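Local coordinates for protein cell division GTPase FtsZ, diverged (Clostridium botulinum C, PDB 3V3T) that belongs to the tubulin/FtsZ superfamily as a diverged member with a TubZ-like C-terminal domain, and probably forms filaments as its relatives do, at residues A10-G15 and G100-G105; K62-A67 and I106-L111; M140-C145 and Q295-I300; N147-S152 and K157-Y162. The protein carries 1 engineered substitution. All blocks are in the same frame, centred on the assembly; numbering follows the deposited sequence.

Contact 1: A10-G15 and G100-G105. Engineered in segment 100-105: Ala-102 (natural residue Thr).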
loop_
_atom_site.group_PDB
_atom_site.type_symbol
_atom_site.label_atom_id
_atom_site.label_comp_id
_atom_site.label_asym_id
_atom_site.label_seq_id
_atom_site.Cartn_x
_atom_site.Cartn_y
_atom_site.Cartn_z
ATOM N N ALA A 10 4.297 -9.724 0.293
ATOM C CA ALA A 10 5.727 -9.934 0.316
ATOM C C ALA A 10 6.401 -8.685 0.850
ATOM O O ALA A 10 6.917 -7.871 0.082
ATOM C CB ALA A 10 6.234 -10.269 -1.069
ATOM N N PRO A 11 6.381 -8.513 2.176
ATOM C CA PRO A 11 7.140 -7.410 2.775
ATOM C C PRO A 11 8.625 -7.671 2.573
ATOM O O PRO A 11 9.072 -8.821 2.652
ATOM C CB PRO A 11 6.772 -7.486 4.253
ATOM C CG PRO A 11 6.370 -8.910 4.464
ATOM C CD PRO A 11 5.759 -9.388 3.183
ATOM N N ILE A 12 9.372 -6.610 2.286
ATOM C CA ILE A 12 10.797 -6.718 2.032
ATOM C C ILE A 12 11.510 -5.669 2.867
ATOM O O ILE A 12 11.294 -4.464 2.689
ATOM C CB ILE A 12 11.121 -6.511 0.528
ATOM C CG1 ILE A 12 10.538 -7.666 -0.297
ATOM C CG2 ILE A 12 12.635 -6.369 0.308
ATOM C CD1 ILE A 12 10.812 -7.578 -1.758
ATOM N N GLY A 13 12.354 -6.131 3.785
ATOM C CA GLY A 13 13.042 -5.233 4.699
ATOM C C GLY A 13 12.302 -5.037 6.014
ATOM O O GLY A 13 11.207 -5.567 6.219
ATOM N N GLN A 14 12.895 -4.253 6.906
ATOM C CA GLN A 14 12.374 -4.106 8.258
ATOM C C GLN A 14 10.995 -3.416 8.294
ATOM O O GLN A 14 10.029 -3.971 8.821
ATOM C CB GLN A 14 13.381 -3.336 9.110
ATOM C CG GLN A 14 13.118 -3.411 10.598
ATOM C CD GLN A 14 14.083 -2.536 11.386
ATOM O OE1 GLN A 14 14.013 -1.305 11.337
ATOM N NE2 GLN A 14 14.990 -3.172 12.108
ATOM N N GLY A 15 10.913 -2.212 7.728
ATOM C CA GLY A 15 9.691 -1.424 7.769
ATOM C C GLY A 15 8.490 -2.141 7.174
ATOM O O GLY A 15 7.430 -2.212 7.793
ATOM N N GLY A 100 14.326 2.490 3.196
ATOM C CA GLY A 100 15.146 1.378 3.672
ATOM C C GLY A 100 16.030 0.760 2.597
ATOM O O GLY A 100 15.620 0.648 1.436
ATOM N N GLY A 101 17.241 0.361 2.983
ATOM C CA GLY A 101 18.190 -0.282 2.081
ATOM C C GLY A 101 17.606 -1.435 1.270
ATOM O O GLY A 101 17.552 -1.376 0.040
ATOM N N ALA A 102 17.156 -2.488 1.943
ATOM C CA ALA A 102 16.596 -3.638 1.237
ATOM C C ALA A 102 15.289 -3.276 0.555
ATOM O O ALA A 102 15.065 -3.606 -0.614
ATOM C CB ALA A 102 16.386 -4.795 2.183
ATOM N N GLY A 103 14.428 -2.591 1.297
ATOM C CA GLY A 103 13.121 -2.212 0.804
ATOM C C GLY A 103 13.207 -1.382 -0.458
ATOM O O GLY A 103 12.513 -1.646 -1.438
ATOM N N SER A 104 14.055 -0.365 -0.437
ATOM C CA SER A 104 14.227 0.474 -1.610
ATOM C C SER A 104 14.946 -0.251 -2.766
ATOM O O SER A 104 14.612 -0.057 -3.928
ATOM C CB SER A 104 15.005 1.730 -1.233
ATOM O OG SER A 104 15.461 2.408 -2.389
ATOM N N GLY A 105 15.940 -1.071 -2.451
ATOM C CA GLY A 105 16.790 -1.628 -3.486
ATOM C C GLY A 105 16.326 -2.938 -4.097
ATOM O O GLY A 105 16.567 -3.211 -5.265
#

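Contact 2: K62-A67 and I106-L111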
loop_
_atom_site.group_PDB
_atom_site.type_symbol
_atom_site.label_atom_id
_atom_site.label_comp_id
_atom_site.label_asym_id
_atom_site.label_seq_id
_atom_site.Cartn_x
_atom_site.Cartn_y
_atom_site.Cartn_z
ATOM N N LYS A 62 19.863 -0.218 5.490
ATOM C CA LYS A 62 19.977 1.183 5.086
ATOM C C LYS A 62 20.715 1.387 3.754
ATOM O O LYS A 62 20.444 2.348 3.031
ATOM C CB LYS A 62 20.651 2.002 6.188
ATOM C CG LYS A 62 19.756 2.292 7.379
ATOM C CD LYS A 62 18.789 3.425 7.079
ATOM C CE LYS A 62 17.997 3.803 8.321
ATOM N NZ LYS A 62 17.444 5.180 8.225
ATOM N N GLU A 63 21.646 0.490 3.436
ATOM C CA GLU A 63 22.433 0.600 2.204
ATOM C C GLU A 63 21.828 -0.218 1.056
ATOM O O GLU A 63 21.967 -1.445 1.023
ATOM C CB GLU A 63 23.881 0.158 2.453
ATOM C CG GLU A 63 24.724 1.167 3.208
ATOM C CD GLU A 63 25.243 2.273 2.311
ATOM O OE1 GLU A 63 25.269 2.078 1.076
ATOM O OE2 GLU A 63 25.627 3.337 2.839
ATOM N N ARG A 64 21.169 0.460 0.116
ATOM C CA ARG A 64 20.476 -0.232 -0.974
ATOM C C ARG A 64 21.461 -0.853 -1.969
ATOM O O ARG A 64 21.143 -1.851 -2.617
ATOM C CB ARG A 64 19.465 0.691 -1.678
ATOM C CG ARG A 64 19.974 1.353 -2.949
ATOM C CD ARG A 64 19.017 2.433 -3.468
ATOM N NE ARG A 64 17.735 1.914 -3.954
ATOM C CZ ARG A 64 17.473 1.612 -5.227
ATOM N NH1 ARG A 64 18.413 1.762 -6.159
ATOM N NH2 ARG A 64 16.269 1.157 -5.570
ATOM N N LYS A 65 22.656 -0.275 -2.072
ATOM C CA LYS A 65 23.706 -0.833 -2.921
ATOM C C LYS A 65 24.098 -2.233 -2.451
ATOM O O LYS A 65 24.376 -3.117 -3.265
ATOM C CB LYS A 65 24.945 0.065 -2.915
ATOM C CG LYS A 65 24.701 1.496 -3.368
ATOM C CD LYS A 65 25.989 2.314 -3.298
ATOM C CE LYS A 65 25.812 3.713 -3.881
ATOM N NZ LYS A 65 27.094 4.485 -3.918
ATOM N N LYS A 66 24.122 -2.417 -1.132
ATOM C CA LYS A 66 24.507 -3.691 -0.525
ATOM C C LYS A 66 23.359 -4.698 -0.512
ATOM O O LYS A 66 23.561 -5.879 -0.798
ATOM C CB LYS A 66 25.034 -3.482 0.900
ATOM C CG LYS A 66 26.452 -2.944 0.974
ATOM C CD LYS A 66 26.865 -2.752 2.420
ATOM C CE LYS A 66 28.246 -2.137 2.535
ATOM N NZ LYS A 66 28.576 -1.868 3.961
ATOM N N ALA A 67 22.165 -4.231 -0.161
ATOM C CA ALA A 67 20.970 -5.065 -0.238
ATOM C C ALA A 67 20.884 -5.724 -1.611
ATOM O O ALA A 67 20.785 -6.950 -1.722
ATOM C CB ALA A 67 19.719 -4.231 0.036
ATOM N N ILE A 106 15.659 -3.755 -3.298
ATOM C CA ILE A 106 15.301 -5.100 -3.713
ATOM C C ILE A 106 13.876 -5.187 -4.242
ATOM O O ILE A 106 13.605 -5.977 -5.138
ATOM C CB ILE A 106 15.533 -6.098 -2.553
ATOM C CG1 ILE A 106 17.031 -6.218 -2.284
ATOM C CG2 ILE A 106 14.954 -7.455 -2.868
ATOM C CD1 ILE A 106 17.367 -6.893 -0.967
ATOM N N THR A 107 12.969 -4.358 -3.719
ATOM C CA THR A 107 11.560 -4.482 -4.079
ATOM C C THR A 107 11.275 -4.215 -5.567
ATOM O O THR A 107 10.492 -4.932 -6.182
ATOM C CB THR A 107 10.663 -3.545 -3.253
ATOM O OG1 THR A 107 10.959 -3.689 -1.865
ATOM C CG2 THR A 107 9.184 -3.865 -3.488
ATOM N N PRO A 108 11.853 -3.147 -6.135
ATOM C CA PRO A 108 11.524 -2.861 -7.536
ATOM C C PRO A 108 11.931 -3.996 -8.495
ATOM O O PRO A 108 11.116 -4.428 -9.301
ATOM C CB PRO A 108 12.314 -1.577 -7.829
ATOM C CG PRO A 108 12.428 -0.906 -6.504
ATOM C CD PRO A 108 12.621 -2.051 -5.516
ATOM N N PRO A 109 13.168 -4.493 -8.396
ATOM C CA PRO A 109 13.499 -5.569 -9.332
ATOM C C PRO A 109 12.613 -6.793 -9.139
ATOM O O PRO A 109 12.110 -7.337 -10.122
ATOM C CB PRO A 109 14.958 -5.914 -8.993
ATOM C CG PRO A 109 15.486 -4.736 -8.256
ATOM C CD PRO A 109 14.312 -4.097 -7.557
ATOM N N ILE A 110 12.417 -7.227 -7.900
ATOM C CA ILE A 110 11.616 -8.431 -7.666
ATOM C C ILE A 110 10.190 -8.265 -8.167
ATOM O O ILE A 110 9.636 -9.162 -8.798
ATOM C CB ILE A 110 11.616 -8.865 -6.194
ATOM C CG1 ILE A 110 13.031 -9.222 -5.759
ATOM C CG2 ILE A 110 10.779 -10.100 -6.014
ATOM C CD1 ILE A 110 13.075 -9.975 -4.461
ATOM N N LEU A 111 9.608 -7.100 -7.916
ATOM C CA LEU A 111 8.276 -6.796 -8.432
ATOM C C LEU A 111 8.275 -6.753 -9.973
ATOM O O LEU A 111 7.437 -7.378 -10.615
ATOM C CB LEU A 111 7.784 -5.491 -7.823
ATOM C CG LEU A 111 6.587 -4.699 -8.334
ATOM C CD1 LEU A 111 5.405 -5.591 -8.581
ATOM C CD2 LEU A 111 6.259 -3.677 -7.258
#

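Contact 3: M140-C145 and Q295-I300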
loop_
_atom_site.group_PDB
_atom_site.type_symbol
_atom_site.label_atom_id
_atom_site.label_comp_id
_atom_site.label_asym_id
_atom_site.label_seq_id
_atom_site.Cartn_x
_atom_site.Cartn_y
_atom_site.Cartn_z
ATOM N N MET A 140 17.042 9.913 -0.806
ATOM C CA MET A 140 17.588 9.441 -2.064
ATOM C C MET A 140 17.129 8.022 -2.363
ATOM O O MET A 140 16.816 7.707 -3.516
ATOM C CB MET A 140 19.113 9.544 -2.082
ATOM C CG MET A 140 19.613 10.978 -2.232
ATOM S SD MET A 140 21.414 11.083 -2.441
ATOM C CE MET A 140 21.594 10.437 -4.100
ATOM N N ASN A 141 17.079 7.172 -1.333
ATOM C CA ASN A 141 16.561 5.811 -1.506
ATOM C C ASN A 141 15.105 5.797 -1.932
ATOM O O ASN A 141 14.722 5.028 -2.810
ATOM C CB ASN A 141 16.692 4.975 -0.233
ATOM C CG ASN A 141 18.110 4.542 0.035
ATOM O OD1 ASN A 141 18.989 4.695 -0.813
ATOM N ND2 ASN A 141 18.346 3.994 1.229
ATOM N N ALA A 142 14.300 6.631 -1.278
ATOM C CA ALA A 142 12.865 6.677 -1.540
ATOM C C ALA A 142 12.587 7.124 -2.976
ATOM O O ALA A 142 11.754 6.543 -3.672
ATOM C CB ALA A 142 12.167 7.601 -0.530
ATOM N N ILE A 143 13.301 8.157 -3.410
ATOM C CA ILE A 143 13.221 8.645 -4.778
ATOM C C ILE A 143 13.630 7.548 -5.767
ATOM O O ILE A 143 12.925 7.285 -6.733
ATOM C CB ILE A 143 14.143 9.857 -4.967
ATOM C CG1 ILE A 143 13.520 11.096 -4.340
ATOM C CG2 ILE A 143 14.372 10.116 -6.430
ATOM C CD1 ILE A 143 12.337 11.604 -5.132
ATOM N N ALA A 144 14.767 6.904 -5.516
ATOM C CA ALA A 144 15.258 5.847 -6.404
ATOM C C ALA A 144 14.289 4.683 -6.420
ATOM O O ALA A 144 14.053 4.053 -7.458
ATOM C CB ALA A 144 16.652 5.385 -5.977
ATOM N N CYS A 145 13.703 4.401 -5.268
ATOM C CA CYS A 145 12.735 3.318 -5.195
ATOM C C CYS A 145 11.518 3.641 -6.043
ATOM O O CYS A 145 11.026 2.821 -6.814
ATOM C CB CYS A 145 12.316 3.083 -3.749
ATOM S SG CYS A 145 11.096 1.792 -3.572
ATOM N N GLN A 295 7.731 13.992 -5.527
ATOM C CA GLN A 295 8.769 14.880 -6.038
ATOM C C GLN A 295 9.192 15.944 -5.027
ATOM O O GLN A 295 10.261 16.534 -5.161
ATOM C CB GLN A 295 8.343 15.518 -7.361
ATOM C CG GLN A 295 8.368 14.536 -8.535
ATOM C CD GLN A 295 7.718 15.093 -9.800
ATOM O OE1 GLN A 295 7.003 14.381 -10.517
ATOM N NE2 GLN A 295 7.971 16.369 -10.083
ATOM N N MET A 296 8.366 16.186 -4.014
ATOM C CA MET A 296 8.736 17.151 -2.984
ATOM C C MET A 296 10.020 16.716 -2.283
ATOM O O MET A 296 10.797 17.544 -1.817
ATOM C CB MET A 296 7.616 17.318 -1.959
ATOM C CG MET A 296 6.340 17.901 -2.532
ATOM S SD MET A 296 5.267 18.572 -1.251
ATOM C CE MET A 296 6.034 20.183 -1.008
ATOM N N MET A 297 10.243 15.408 -2.213
ATOM C CA MET A 297 11.460 14.904 -1.588
ATOM C C MET A 297 12.712 15.501 -2.237
ATOM O O MET A 297 13.735 15.674 -1.575
ATOM C CB MET A 297 11.496 13.380 -1.618
ATOM C CG MET A 297 10.448 12.725 -0.740
ATOM S SD MET A 297 10.620 10.927 -0.685
ATOM C CE MET A 297 10.529 10.479 -2.416
ATOM N N ASN A 298 12.629 15.832 -3.522
ATOM C CA ASN A 298 13.746 16.485 -4.201
ATOM C C ASN A 298 14.080 17.830 -3.577
ATOM O O ASN A 298 15.251 18.192 -3.452
ATOM C CB ASN A 298 13.471 16.641 -5.695
ATOM C CG ASN A 298 13.675 15.351 -6.449
ATOM O OD1 ASN A 298 14.749 14.757 -6.388
ATOM N ND2 ASN A 298 12.634 14.888 -7.141
ATOM N N GLU A 299 13.050 18.561 -3.169
ATOM C CA GLU A 299 13.258 19.845 -2.511
ATOM C C GLU A 299 13.930 19.657 -1.148
ATOM O O GLU A 299 14.722 20.491 -0.721
ATOM C CB GLU A 299 11.934 20.593 -2.358
ATOM C CG GLU A 299 12.096 22.083 -2.104
ATOM C CD GLU A 299 10.868 22.878 -2.516
ATOM O OE1 GLU A 299 9.815 22.255 -2.790
ATOM O OE2 GLU A 299 10.959 24.125 -2.574
ATOM N N ILE A 300 13.603 18.562 -0.465
ATOM C CA ILE A 300 14.226 18.255 0.815
ATOM C C ILE A 300 15.703 17.948 0.612
ATOM O O ILE A 300 16.564 18.422 1.353
ATOM C CB ILE A 300 13.579 17.027 1.479
ATOM C CG1 ILE A 300 12.060 17.205 1.604
ATOM C CG2 ILE A 300 14.242 16.746 2.818
ATOM C CD1 ILE A 300 11.656 18.411 2.411
#

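Contact 4: N147-S152 and K157-Y162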
loop_
_atom_site.group_PDB
_atom_site.type_symbol
_atom_site.label_atom_id
_atom_site.label_comp_id
_atom_site.label_asym_id
_atom_site.label_seq_id
_atom_site.Cartn_x
_atom_site.Cartn_y
_atom_site.Cartn_z
ATOM N N ASN A 147 11.306 5.831 -8.560
ATOM C CA ASN A 147 11.663 5.875 -9.965
ATOM C C ASN A 147 11.804 4.488 -10.577
ATOM O O ASN A 147 11.382 4.265 -11.711
ATOM C CB ASN A 147 12.934 6.697 -10.172
ATOM C CG ASN A 147 12.670 8.190 -10.103
ATOM O OD1 ASN A 147 11.519 8.631 -10.196
ATOM N ND2 ASN A 147 13.734 8.977 -9.955
ATOM N N ASP A 148 12.389 3.554 -9.831
ATOM C CA ASP A 148 12.607 2.214 -10.369
ATOM C C ASP A 148 11.277 1.492 -10.531
ATOM O O ASP A 148 11.073 0.748 -11.499
ATOM C CB ASP A 148 13.529 1.392 -9.478
ATOM C CG ASP A 148 14.966 1.841 -9.544
ATOM O OD1 ASP A 148 15.307 2.665 -10.420
ATOM O OD2 ASP A 148 15.761 1.354 -8.708
ATOM N N ILE A 149 10.367 1.717 -9.588
ATOM C CA ILE A 149 9.031 1.146 -9.714
ATOM C C ILE A 149 8.272 1.741 -10.914
ATOM O O ILE A 149 7.662 1.006 -11.701
ATOM C CB ILE A 149 8.256 1.227 -8.382
ATOM C CG1 ILE A 149 8.817 0.178 -7.416
ATOM C CG2 ILE A 149 6.766 0.998 -8.586
ATOM C CD1 ILE A 149 8.147 0.144 -6.075
ATOM N N MET A 150 8.330 3.062 -11.073
ATOM C CA MET A 150 7.707 3.712 -12.225
ATOM C C MET A 150 8.230 3.124 -13.539
ATOM O O MET A 150 7.460 2.715 -14.408
ATOM C CB MET A 150 7.955 5.223 -12.196
ATOM C CG MET A 150 7.183 5.968 -11.091
ATOM S SD MET A 150 5.375 5.784 -11.210
ATOM C CE MET A 150 5.006 4.769 -9.787
ATOM N N ARG A 151 9.550 3.067 -13.668
ATOM C CA ARG A 151 10.179 2.580 -14.891
ATOM C C ARG A 151 9.798 1.131 -15.240
ATOM O O ARG A 151 9.762 0.762 -16.411
ATOM C CB ARG A 151 11.701 2.760 -14.797
ATOM C CG ARG A 151 12.515 2.015 -15.850
ATOM C CD ARG A 151 13.990 2.443 -15.821
ATOM N NE ARG A 151 14.432 2.854 -14.484
ATOM C CZ ARG A 151 14.747 4.108 -14.155
ATOM N NH1 ARG A 151 14.681 5.069 -15.071
ATOM N NH2 ARG A 151 15.138 4.403 -12.919
ATOM N N SER A 152 9.504 0.324 -14.227
ATOM C CA SER A 152 9.181 -1.093 -14.424
ATOM C C SER A 152 7.696 -1.425 -14.528
ATOM O O SER A 152 7.346 -2.578 -14.766
ATOM C CB SER A 152 9.757 -1.918 -13.274
ATOM O OG SER A 152 11.172 -1.844 -13.256
ATOM N N LYS A 157 0.955 2.083 -14.181
ATOM C CA LYS A 157 -0.221 1.534 -14.856
ATOM C C LYS A 157 -0.359 0.007 -14.770
ATOM O O LYS A 157 -1.449 -0.515 -14.984
ATOM C CB LYS A 157 -0.260 1.954 -16.331
ATOM C CG LYS A 157 -0.316 3.457 -16.582
ATOM C CD LYS A 157 -0.354 3.748 -18.086
ATOM C CE LYS A 157 0.070 5.182 -18.400
ATOM N NZ LYS A 157 -0.701 6.185 -17.609
ATOM N N ASP A 158 0.721 -0.714 -14.471
ATOM C CA ASP A 158 0.660 -2.182 -14.464
ATOM C C ASP A 158 0.401 -2.790 -13.076
ATOM O O ASP A 158 0.244 -4.012 -12.929
ATOM C CB ASP A 158 1.947 -2.788 -15.040
ATOM C CG ASP A 158 2.177 -2.419 -16.496
ATOM O OD1 ASP A 158 1.184 -2.157 -17.213
ATOM O OD2 ASP A 158 3.358 -2.392 -16.919
ATOM N N ILE A 159 0.372 -1.945 -12.056
ATOM C CA ILE A 159 0.228 -2.423 -10.690
ATOM C C ILE A 159 -0.696 -1.497 -9.920
ATOM O O ILE A 159 -0.986 -0.383 -10.350
ATOM C CB ILE A 159 1.582 -2.447 -9.947
ATOM C CG1 ILE A 159 2.140 -1.034 -9.805
ATOM C CG2 ILE A 159 2.602 -3.367 -10.661
ATOM C CD1 ILE A 159 3.224 -0.918 -8.710
ATOM N N SER A 160 -1.159 -1.953 -8.769
ATOM C CA SER A 160 -1.912 -1.063 -7.907
ATOM C C SER A 160 -0.946 -0.562 -6.829
ATOM O O SER A 160 -0.022 -1.263 -6.435
ATOM C CB SER A 160 -3.134 -1.774 -7.343
ATOM O OG SER A 160 -2.743 -2.772 -6.444
ATOM N N ILE A 161 -1.104 0.683 -6.410
ATOM C CA ILE A 161 -0.119 1.314 -5.537
ATOM C C ILE A 161 -0.832 1.873 -4.303
ATOM O O ILE A 161 -1.826 2.580 -4.438
ATOM C CB ILE A 161 0.601 2.486 -6.269
ATOM C CG1 ILE A 161 1.497 1.965 -7.391
ATOM C CG2 ILE A 161 1.426 3.323 -5.290
ATOM C CD1 ILE A 161 2.078 3.070 -8.277
ATOM N N TYR A 162 -0.344 1.536 -3.110
ATOM C CA TYR A 162 -0.859 2.124 -1.884
ATOM C C TYR A 162 0.301 2.922 -1.317
ATOM O O TYR A 162 1.223 2.352 -0.751
ATOM C CB TYR A 162 -1.294 1.048 -0.878
ATOM C CG TYR A 162 -2.355 0.073 -1.370
ATOM C CD1 TYR A 162 -3.672 0.179 -0.939
ATOM C CD2 TYR A 162 -2.035 -0.967 -2.253
ATOM C CE1 TYR A 162 -4.643 -0.702 -1.370
ATOM C CE2 TYR A 162 -3.015 -1.862 -2.699
ATOM C CZ TYR A 162 -4.314 -1.720 -2.244
ATOM O OH TYR A 162 -5.305 -2.573 -2.649
#

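Contact 1: A10-G15 and G100-G105
Ile-12 and Gly-13 pack against the first turn of helix 101-117 at Ala-102 and Gly-103, in a small, mostly buried contact between two glycine-rich loop-to-helix junctions. One junction follows strand 7-11 of the parallel part of the central mixed sheet and leads into helix 14-26. The other carries the Gly-Gly-Thr-Gly-Ser-Gly signature of the tubulin/FtsZ family, in which the threonine has been replaced by the engineered Ala-102.

The backbones come close: the CA atoms of Gly-13 and Gly-103 are 4.9 Å apart. The carbonyl Ile-12 O rests 3.5 Å from Gly-103 CA, an approach open to it because neither glycine carries a side chain. Gly-13 also has a positive phi (93°), a conformation that glycine adopts readily, and its CA faces the methyl of Ala-102 at 4.2 Å (CA to CB). Alongside, the CG2 branch of Ile-12 lies 3.8 Å from Ala-102 O; with chi1 at -67° this branch is anti to the backbone N and turned to the helix, while Ile-12 also touches Phe-94 and Ile-35 of the sheet. Gly-13 and Gly-100 each sit at a helix N-cap.

With only 123 Å² buried and no hydrogen bond between the segments, the chemistry points to shape fit: backbone lies on backbone, with the CG2 methyl of Ile-12 and the methyl of the engineered Ala-102 resting at its border.

Contact 2: K62-A67 and I106-L111
Ala-67 and Ile-106 form the tight part of this contact, where the short helix 64-71 leans on helix 101-117. Their CA atoms are 6.6 Å apart, and the end of the isoleucine reaches into the space between them. Ile-106 CD1 approaches the alanine methyl at 3.7 Å (CD1 to Ala-67 CB) and lies closer still to Ala-67 O, at 3.5 Å. Chi1 of -68° sets CG1 beside the backbone N, and a nearly extended chi2 of 166° carries CD1 outward, so a residue whose CB does not itself aim at the neighbour still reaches it. Ile-106 also touches Ile-12, which ties this pair to the loop after strand 7-11.

The other side, toward solvent, is looser. Arg-64, partly exposed, extends toward Pro-108, and its NH2 comes no nearer than 4.5 Å to Pro-108 CG, which lies at the edge of the guanidinium, near its plane. That end is held by polar partners: NH2 donates to Ser-104 O and forms a salt bridge with Asp-148.

Glu-63 occupies the N-cap of helix 64-71, and its carbonyl O accepts from Ala-67 N at 3.0 Å. Helix 101-117 is kinked where Pro-108 and Pro-109 lack an N-H for the preceding turn, and the bonding resumes with Ile-110 N to Ile-106 O (3.3 Å). Such packing of a short helix on the helix that begins within the glycine-rich signature belongs to the alpha/beta, Rossmann-like N-terminal domain of the tubulin/FtsZ fold.

Contact 3: M140-C145 and Q295-I300
Helix segments 140-145 and 295-300 run roughly antiparallel, with axes 9.6 Å apart at closest approach and 151° between their directions. In this antiparallel helix pair, helix 136-152 of the Rossmann-like tubulin/FtsZ domain meets helix 291-306, which follows strand 281-287.

Met-297 is the main side chain on its side, reaching across to Ala-142 and Ile-143 in turn. Its sulfur sits over the alanine methyl, Met-297 SD to Ala-142 CB being 3.7 Å. An extended chain carries the sulfur out toward the partner helix, and the bend at chi3, -56°, turns CE aside, onto Ile-143. The isoleucine and methionine chains slide past each other in opposite directions, so that CE lies against both CG1 and CD1 of Ile-143. Pro-130 touches Ala-142 and Met-297 alike, and His-139 adds a further neighbour to the methionine.

At the partly exposed border Asn-298 crosses Ile-143 at about a right angle. This is van der Waals contact of an amide with a methyl: Asn-298 ND2 stands 3.9 Å from Ile-143 CD1. The closest pair is the two terminal methyl carbons, Met-297 CE and Ile-143 CD1, at 3.5 Å.

Contact 4: N147-S152 and K157-Y162
Ile-149 and Met-150 meet Ile-159 and Ile-161 in two methyl-to-methyl contacts within the beta-alpha-beta unit formed by strand 122-129, helix 136-152 and strand 160-165. Ile-149 CG2 lies 4.0 Å from Ile-159 CD1, and the two chains cross at about a right angle. Met-150 leaves its helix pointing away from the strand; bends at chi2 and chi3 (the latter 111°) then bring CE round to Ile-161 CD1, at 3.7 Å. Both contacts are buried and wholly apolar.

Around this first shell, Ile-159 and Ile-149 both touch Phe-125, so the pair is wedged against the neighbouring strand 122-129. The backbone that presents the isoleucines is fixed by the sheet: Ile-159 and Ile-161 bond to Lys-211 on one neighbour, while the intervening Ser-160 bonds to Phe-123 and Phe-125 on the other. Lys-115 of helix 101-117 links both segments, through a salt bridge to Asp-158 and a hydrogen bond to Ser-152 O.

On the helix itself, Asp-148 has two charged partners: OD2 bridges to Arg-64 of helix 64-71, and OD1 to Arg-151 one turn on. Arg-151 NH2 donates at 163° to Asp-148 OD1, 3.0 Å away and just 3° out of the guanidinium plane.

All four contacts lie on two adjacent helices, 101-117 and 136-152. Contacts 1 and 2 share the first and are nearest, their centres about 7 Å apart; contacts 3 and 4 share the second, with centres about 15 Å apart. Contacts 1 and 3 meet where Ser-104 OG lies 2.8 Å from Asn-141 O, a probable hydrogen bond. Contact 2 reaches contact 3 through Lys-62 O and Asn-141 ND2 (3.2 Å), and contact 4 through the salt bridge Arg-64 NH2 to Asp-148 OD2 (3.2 Å) and packing of Pro-108 on Asp-148. The signature segment 100-105 in contact 1 touches contacts 2 and 3 directly; contact 4 stays about 5 Å away at the nearest atoms.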